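Local coordinates for protein Ton_1535 (Thermococcus onnurineus, PDB 3ZPJ) that is of unknown function but folds as an alpha-solenoid that carries an unusual left-handed helical turn, at residues D156-I161 with F185-K190; V241-G246 with E271-P276; G246-A251 with D264-A269. All coordinates share one frame; numbering follows the deposited sequence.

Contact 1: D156-I161 with F185-K190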
# COMPACT_ATOMS: atom_id res chain seq x y z
N ASP A 156 -0.90 20.65 13.71
CA ASP A 156 0.28 19.78 13.68
C ASP A 156 -0.05 18.33 14.05
O ASP A 156 0.48 17.40 13.46
CB ASP A 156 1.39 20.32 14.56
CG ASP A 156 1.98 21.62 14.03
OD1 ASP A 156 1.42 22.19 13.06
OD2 ASP A 156 3.00 22.09 14.59
N GLY A 157 -0.93 18.15 15.03
CA GLY A 157 -1.36 16.81 15.41
C GLY A 157 -1.98 16.06 14.24
O GLY A 157 -1.62 14.91 13.96
N ILE A 158 -2.92 16.70 13.55
CA ILE A 158 -3.61 16.09 12.43
C ILE A 158 -2.68 15.79 11.24
O ILE A 158 -2.82 14.77 10.59
CB ILE A 158 -4.83 16.92 12.04
CG1 ILE A 158 -5.73 17.04 13.27
CG2 ILE A 158 -5.61 16.25 10.93
CD1 ILE A 158 -7.02 17.77 13.06
N LEU A 159 -1.72 16.68 10.96
CA LEU A 159 -0.76 16.44 9.86
C LEU A 159 0.09 15.22 10.18
O LEU A 159 0.49 14.46 9.29
CB LEU A 159 0.12 17.67 9.60
CG LEU A 159 -0.62 18.85 8.96
CD1 LEU A 159 0.24 20.09 8.90
CD2 LEU A 159 -1.09 18.46 7.56
N ARG A 160 0.38 15.02 11.47
CA ARG A 160 1.15 13.85 11.85
C ARG A 160 0.35 12.54 11.61
O ARG A 160 0.90 11.51 11.27
CB ARG A 160 1.64 13.97 13.28
CG ARG A 160 2.42 12.76 13.78
CD ARG A 160 3.79 12.68 13.15
NE ARG A 160 4.57 11.59 13.74
CZ ARG A 160 5.64 11.04 13.17
NH1 ARG A 160 6.06 11.48 12.00
NH2 ARG A 160 6.28 10.06 13.78
N ILE A 161 -0.96 12.59 11.79
CA ILE A 161 -1.81 11.45 11.46
C ILE A 161 -1.72 11.19 9.96
O ILE A 161 -1.56 10.06 9.53
CB ILE A 161 -3.24 11.73 11.84
CG1 ILE A 161 -3.32 11.95 13.36
CG2 ILE A 161 -4.15 10.58 11.43
CD1 ILE A 161 -4.75 12.01 13.86
N PHE A 185 -4.70 12.03 2.10
CA PHE A 185 -4.86 13.09 1.10
C PHE A 185 -5.87 14.09 1.58
O PHE A 185 -5.67 15.30 1.46
CB PHE A 185 -5.36 12.57 -0.26
CG PHE A 185 -5.73 13.69 -1.21
CD1 PHE A 185 -4.76 14.33 -1.95
CD2 PHE A 185 -7.05 14.13 -1.31
CE1 PHE A 185 -5.08 15.38 -2.83
CE2 PHE A 185 -7.38 15.18 -2.17
CZ PHE A 185 -6.40 15.80 -2.93
N ASP A 186 -6.98 13.57 2.07
CA ASP A 186 -8.02 14.39 2.66
C ASP A 186 -7.44 15.36 3.70
O ASP A 186 -7.78 16.55 3.71
CB ASP A 186 -9.06 13.50 3.31
CG ASP A 186 -10.46 13.89 2.96
OD1 ASP A 186 -10.96 13.39 1.93
OD2 ASP A 186 -11.05 14.71 3.70
N ILE A 187 -6.53 14.85 4.53
CA ILE A 187 -5.94 15.64 5.61
C ILE A 187 -4.99 16.71 5.05
O ILE A 187 -5.01 17.87 5.48
CB ILE A 187 -5.19 14.74 6.61
CG1 ILE A 187 -6.17 14.06 7.57
CG2 ILE A 187 -4.18 15.52 7.41
CD1 ILE A 187 -5.50 12.98 8.46
N PHE A 188 -4.17 16.31 4.08
CA PHE A 188 -3.18 17.21 3.50
C PHE A 188 -3.84 18.29 2.65
O PHE A 188 -3.35 19.42 2.54
CB PHE A 188 -2.17 16.40 2.68
CG PHE A 188 -1.32 15.51 3.51
CD1 PHE A 188 -1.08 15.82 4.85
CD2 PHE A 188 -0.76 14.36 2.99
CE1 PHE A 188 -0.31 15.00 5.63
CE2 PHE A 188 0.03 13.53 3.78
CZ PHE A 188 0.26 13.86 5.10
N ASP A 189 -4.97 17.92 2.05
CA ASP A 189 -5.75 18.85 1.27
C ASP A 189 -6.41 19.92 2.16
O ASP A 189 -6.29 21.12 1.88
CB ASP A 189 -6.83 18.10 0.50
CG ASP A 189 -7.60 19.00 -0.44
OD1 ASP A 189 -6.97 19.75 -1.22
OD2 ASP A 189 -8.85 18.96 -0.37
N LYS A 190 -7.12 19.48 3.20
CA LYS A 190 -7.83 20.43 4.06
C LYS A 190 -6.87 21.31 4.85
O LYS A 190 -7.20 22.43 5.20
CB LYS A 190 -8.77 19.74 5.05
CG LYS A 190 -9.81 18.83 4.44
CD LYS A 190 -10.63 19.51 3.36
CE LYS A 190 -11.76 18.59 2.94
NZ LYS A 190 -12.61 18.22 4.11
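The carbonyl oxygen of F185 is the best-held polar atom here, and a single bond grips it. D189 N donates to F185 O at 2.8 Å, one turn further along helix 174-190. This is an ordinary helical bond, and no hydrogen bond crosses between the two segments. Residues 156-161 lie on helix 151-170, so the contact joins the two arms of a helical hairpin in the alpha-solenoid. The segment axes run roughly antiparallel, at 146°, and come within 9.2 Å. I187 has the largest share of the buried surface. It leaves its backbone pointing at the partner helix, and its chi1 of -79° places CG1 beside the backbone N and CG2 anti to it. I187 CG2 then lies 3.5 Å from I158 O and 3.9 Å from I158 CG2, with the two side chains crossing obliquely. The other branch continues to I187 CD1, which meets I161 CG2 at 4.1 Å, nearly at a right angle. F188 enters beside I187, its CG anti to its own carbonyl carbon. The rim of its ring faces L159, with L159 O in the ring plane at the edge, 3.8 Å from F188 CE1. L159 bends its end inward, so that L159 CD2 packs on F188 CD1 at 3.8 Å. Helix 130-146 adds F141, I144 and I145 against I158. A197 of helix 194-209 also touches F188. With only carbon contacts and carbonyl oxygens against carbon across the interface, shape and the burial of apolar surface, rather than directional bonds, hold these two helices together here.

Contact 2: V241-G246 with E271-P276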
# COMPACT_ATOMS: atom_id res chain seq x y z
N VAL A 241 -1.47 -15.60 -16.18
CA VAL A 241 -2.40 -14.49 -16.32
C VAL A 241 -2.02 -13.34 -15.41
O VAL A 241 -2.01 -12.19 -15.86
CB VAL A 241 -3.87 -14.92 -16.11
CG1 VAL A 241 -4.26 -15.90 -17.19
CG2 VAL A 241 -4.07 -15.55 -14.74
N MET A 242 -1.70 -13.62 -14.15
CA MET A 242 -1.36 -12.55 -13.22
C MET A 242 -0.10 -11.83 -13.67
O MET A 242 0.02 -10.62 -13.53
CB MET A 242 -1.22 -13.06 -11.79
CG MET A 242 -2.55 -13.29 -11.08
SD MET A 242 -2.38 -14.20 -9.53
CE MET A 242 -2.44 -12.87 -8.34
N ARG A 243 0.84 -12.57 -14.23
CA ARG A 243 2.07 -11.97 -14.74
C ARG A 243 1.80 -11.07 -15.96
O ARG A 243 2.48 -10.06 -16.16
CB ARG A 243 3.09 -13.03 -15.12
CG ARG A 243 4.41 -12.41 -15.50
CD ARG A 243 5.47 -13.43 -15.80
NE ARG A 243 6.46 -12.86 -16.70
CZ ARG A 243 7.47 -13.55 -17.23
NH1 ARG A 243 7.64 -14.83 -16.94
NH2 ARG A 243 8.32 -12.93 -18.05
N LEU A 244 0.82 -11.46 -16.76
CA LEU A 244 0.44 -10.68 -17.91
C LEU A 244 -0.21 -9.38 -17.45
O LEU A 244 0.20 -8.29 -17.86
CB LEU A 244 -0.49 -11.48 -18.82
CG LEU A 244 -0.99 -10.82 -20.11
CD1 LEU A 244 0.11 -10.02 -20.76
CD2 LEU A 244 -1.49 -11.89 -21.08
N ILE A 245 -1.23 -9.49 -16.60
CA ILE A 245 -1.94 -8.31 -16.12
C ILE A 245 -0.95 -7.37 -15.44
O ILE A 245 -0.98 -6.17 -15.65
CB ILE A 245 -3.08 -8.67 -15.14
CG1 ILE A 245 -4.38 -8.95 -15.90
CG2 ILE A 245 -3.37 -7.51 -14.19
CD1 ILE A 245 -4.37 -10.22 -16.66
N GLY A 246 -0.05 -7.94 -14.65
CA GLY A 246 0.85 -7.13 -13.85
C GLY A 246 1.78 -6.34 -14.74
O GLY A 246 2.03 -5.15 -14.53
N GLU A 271 4.95 -11.36 -25.91
CA GLU A 271 5.95 -12.06 -26.70
C GLU A 271 6.91 -12.88 -25.86
O GLU A 271 7.79 -13.54 -26.40
CB GLU A 271 6.72 -11.06 -27.57
CG GLU A 271 5.85 -10.38 -28.62
CD GLU A 271 6.56 -9.23 -29.30
OE1 GLU A 271 7.33 -8.52 -28.61
OE2 GLU A 271 6.36 -9.04 -30.53
N CYS A 272 6.75 -12.84 -24.55
CA CYS A 272 7.66 -13.57 -23.66
C CYS A 272 7.21 -15.01 -23.52
O CYS A 272 8.03 -15.92 -23.34
CB CYS A 272 7.72 -12.91 -22.27
SG CYS A 272 6.26 -13.19 -21.21
N CYS A 273 5.90 -15.23 -23.57
CA CYS A 273 5.33 -16.50 -23.18
C CYS A 273 4.24 -16.95 -24.14
O CYS A 273 3.88 -16.24 -25.08
CB CYS A 273 4.78 -16.41 -21.75
SG CYS A 273 5.44 -15.01 -20.77
N GLU A 274 3.72 -18.14 -23.90
CA GLU A 274 2.54 -18.58 -24.62
C GLU A 274 1.34 -17.94 -23.95
O GLU A 274 1.37 -17.68 -22.74
CB GLU A 274 2.41 -20.10 -24.62
CG GLU A 274 3.35 -20.78 -25.60
CD GLU A 274 3.31 -20.13 -26.97
OE1 GLU A 274 2.20 -20.00 -27.53
OE2 GLU A 274 4.39 -19.74 -27.47
N SER A 275 0.32 -17.65 -24.74
CA SER A 275 -0.92 -17.09 -24.21
C SER A 275 -1.50 -18.07 -23.20
O SER A 275 -1.84 -19.20 -23.55
CB SER A 275 -1.92 -16.83 -25.34
OG SER A 275 -1.33 -16.09 -26.40
N PRO A 276 -1.59 -17.64 -21.94
CA PRO A 276 -2.17 -18.49 -20.90
C PRO A 276 -3.66 -18.70 -21.14
O PRO A 276 -4.22 -18.20 -22.12
CB PRO A 276 -1.96 -17.67 -19.62
CG PRO A 276 -1.85 -16.25 -20.09
CD PRO A 276 -1.15 -16.34 -21.41
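A vicinal disulfide between C272 and C273 marks this contact, in the loop that leaves helix 262-271 and leads to helix 280-293. The bond between neighbouring residues closes an eight-membered ring, with C272 SG 2.0 Å from C273 SG. C273 SG nearly eclipses its own backbone N (chi1 -19°), consistent with the strain of so small a ring. The sulfurs face R243 of helix 240-256. That side chain starts anti to its backbone N (chi1 -173°) and runs extended to NE, which lays one face of the guanidinium against the disulfide. C273 SG sits over the centre of that face, 4.3 Å from R243 CZ. C272 SG lies over the same face toward the tip, 3.8 Å from R243 NH2. No hydrogen bond crosses the contact. R243 NE makes a salt bridge to E247, one turn along the same helix. Further down the loop, P276 points its ring at the start of the same helix. L244 reaches the ring loosely, through CD2. V241 also touches F278 of the loop and N282 of helix 280-293. V241 CG1 lies 3.8 Å from both P276 CB and P276 CG.

Contact 3: G246-A251 with D264-A269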
# COMPACT_ATOMS: atom_id res chain seq x y z
N GLY A 246 -0.05 -7.94 -14.65
CA GLY A 246 0.85 -7.13 -13.85
C GLY A 246 1.78 -6.34 -14.74
O GLY A 246 2.03 -5.15 -14.53
N GLU A 247 2.31 -7.00 -15.77
CA GLU A 247 3.18 -6.32 -16.71
C GLU A 247 2.42 -5.21 -17.44
O GLU A 247 2.95 -4.12 -17.60
CB GLU A 247 3.86 -7.32 -17.65
CG GLU A 247 4.94 -8.17 -16.96
CD GLU A 247 5.51 -9.30 -17.82
OE1 GLU A 247 4.92 -9.63 -18.88
OE2 GLU A 247 6.56 -9.86 -17.45
N LEU A 248 1.17 -5.47 -17.81
CA LEU A 248 0.34 -4.46 -18.46
C LEU A 248 0.04 -3.26 -17.56
O LEU A 248 0.09 -2.11 -18.01
CB LEU A 248 -0.95 -5.07 -18.99
CG LEU A 248 -0.71 -6.07 -20.12
CD1 LEU A 248 -2.00 -6.69 -20.64
CD2 LEU A 248 0.01 -5.38 -21.24
N GLU A 249 -0.28 -3.53 -16.30
CA GLU A 249 -0.53 -2.47 -15.34
C GLU A 249 0.73 -1.61 -15.22
O GLU A 249 0.65 -0.38 -15.16
CB GLU A 249 -0.96 -3.04 -13.97
CG GLU A 249 -2.31 -3.76 -14.00
CD GLU A 249 -2.81 -4.22 -12.62
OE1 GLU A 249 -1.99 -4.62 -11.77
OE2 GLU A 249 -4.05 -4.21 -12.41
N VAL A 250 1.89 -2.25 -15.22
CA VAL A 250 3.13 -1.50 -15.11
C VAL A 250 3.36 -0.66 -16.36
O VAL A 250 3.73 0.51 -16.26
CB VAL A 250 4.32 -2.42 -14.83
CG1 VAL A 250 5.63 -1.72 -15.21
CG2 VAL A 250 4.34 -2.78 -13.37
N ALA A 251 3.11 -1.24 -17.52
CA ALA A 251 3.26 -0.49 -18.77
C ALA A 251 2.35 0.74 -18.72
O ALA A 251 2.73 1.83 -19.14
CB ALA A 251 2.92 -1.36 -19.96
N ASP A 264 7.67 -1.07 -25.15
CA ASP A 264 8.45 -2.29 -25.07
C ASP A 264 7.87 -3.30 -24.08
O ASP A 264 7.79 -4.49 -24.39
CB ASP A 264 9.91 -1.99 -24.72
CG ASP A 264 10.60 -1.11 -25.76
OD1 ASP A 264 10.27 -1.21 -26.97
OD2 ASP A 264 11.48 -0.31 -25.37
N VAL A 265 7.46 -2.83 -22.89
CA VAL A 265 7.00 -3.74 -21.86
C VAL A 265 5.76 -4.50 -22.32
O VAL A 265 5.59 -5.69 -22.01
CB VAL A 265 6.68 -3.02 -20.54
CG1 VAL A 265 6.08 -4.01 -19.54
CG2 VAL A 265 7.95 -2.36 -19.96
N VAL A 266 4.91 -3.81 -23.06
CA VAL A 266 3.67 -4.38 -23.58
C VAL A 266 3.96 -5.50 -24.58
O VAL A 266 3.37 -6.58 -24.53
CB VAL A 266 2.85 -3.30 -24.29
CG1 VAL A 266 1.82 -3.92 -25.21
CG2 VAL A 266 2.19 -2.37 -23.28
N ASP A 267 4.88 -5.23 -25.49
CA ASP A 267 5.19 -6.24 -26.50
C ASP A 267 5.78 -7.46 -25.84
O ASP A 267 5.41 -8.58 -26.14
CB ASP A 267 6.11 -5.68 -27.59
CG ASP A 267 5.40 -4.70 -28.49
OD1 ASP A 267 4.15 -4.61 -28.38
OD2 ASP A 267 6.07 -4.03 -29.30
N LYS A 268 6.67 -7.23 -24.87
CA LYS A 268 7.32 -8.32 -24.18
C LYS A 268 6.32 -9.12 -23.36
O LYS A 268 6.45 -10.34 -23.23
CB LYS A 268 8.44 -7.81 -23.28
CG LYS A 268 9.21 -8.94 -22.62
CD LYS A 268 10.11 -8.46 -21.49
CE LYS A 268 10.34 -9.60 -20.51
NZ LYS A 268 9.04 -10.24 -20.08
N ALA A 269 5.32 -8.45 -22.81
CA ALA A 269 4.34 -9.12 -21.96
C ALA A 269 3.54 -10.19 -22.71
O ALA A 269 3.00 -11.10 -22.08
CB ALA A 269 3.41 -8.11 -21.32
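E247 leaves helix 240-256 with CG anti to its carbonyl carbon (chi1 -72°) and runs extended beyond CG, so its carboxylate reaches the C-terminal end of segment 264-269. K268 comes to meet it from the other helix. Its chain starts anti to the backbone N, stays extended, and bends only at the last torsion (chi4 -51°), turning NZ toward the acid. The two side chains cross at about a right angle. K268 NZ and E247 OE2 form a long salt bridge of 3.6 Å. E247 OE2 also takes a salt bridge from R243 NE, which is its stronger partner, so two cationic groups approach this oxygen of the buried E247, K268 at long range. E247 OE1 lies against A269 instead, 3.2 Å from A269 CB, a tight approach of oxygen to carbon. K268 NZ has R243 and K235 close by as like charges. Their repulsion would tend to lower its proton affinity, while E247 should oppose that shift. The rest of the interface is apolar. A251 CB points into segment 264-269 and packs 3.5 Å from V266 CG2, the branch anti to the carbonyl carbon. V265 CG1, anti to the backbone N, rests against both E247 O, at 3.7 Å, and A251 CB. L248 CD2 turns inward to V266 CG2 at 4.2 Å. The segment axes approach to 8.8 Å, consistent with the short side chains of A251, V265 and A269. The segments run nearly antiparallel, at 168°, as the two arms of a helical hairpin. Helix 280-293 packs on one side of the pair, with L289 and L293 against L248. Helix 227-237 lies against another side, where L231 touches both V250 and V265.

Overall arrangement
Contacts 2 and 3 form one continuous region, while contact 1 stands apart on the opposite side of the chain's centre. The centres of contacts 2 and 3 are 9 Å apart. Both use helix 240-256 and share G246, with contact 3 falling within the span of chain that contact 2 brackets. They touch where R243 NH2 comes within 3.4 Å of K268 NZ, and where L244 CD1 packs on A269 O. Contact 1 comes earlier in the chain. Its centre is 41 Å from that of contact 2 and 36 Å from that of contact 3. Its nearest atoms are about 20 Å from contact 3. Contact 2 alone joins a helix to a loop.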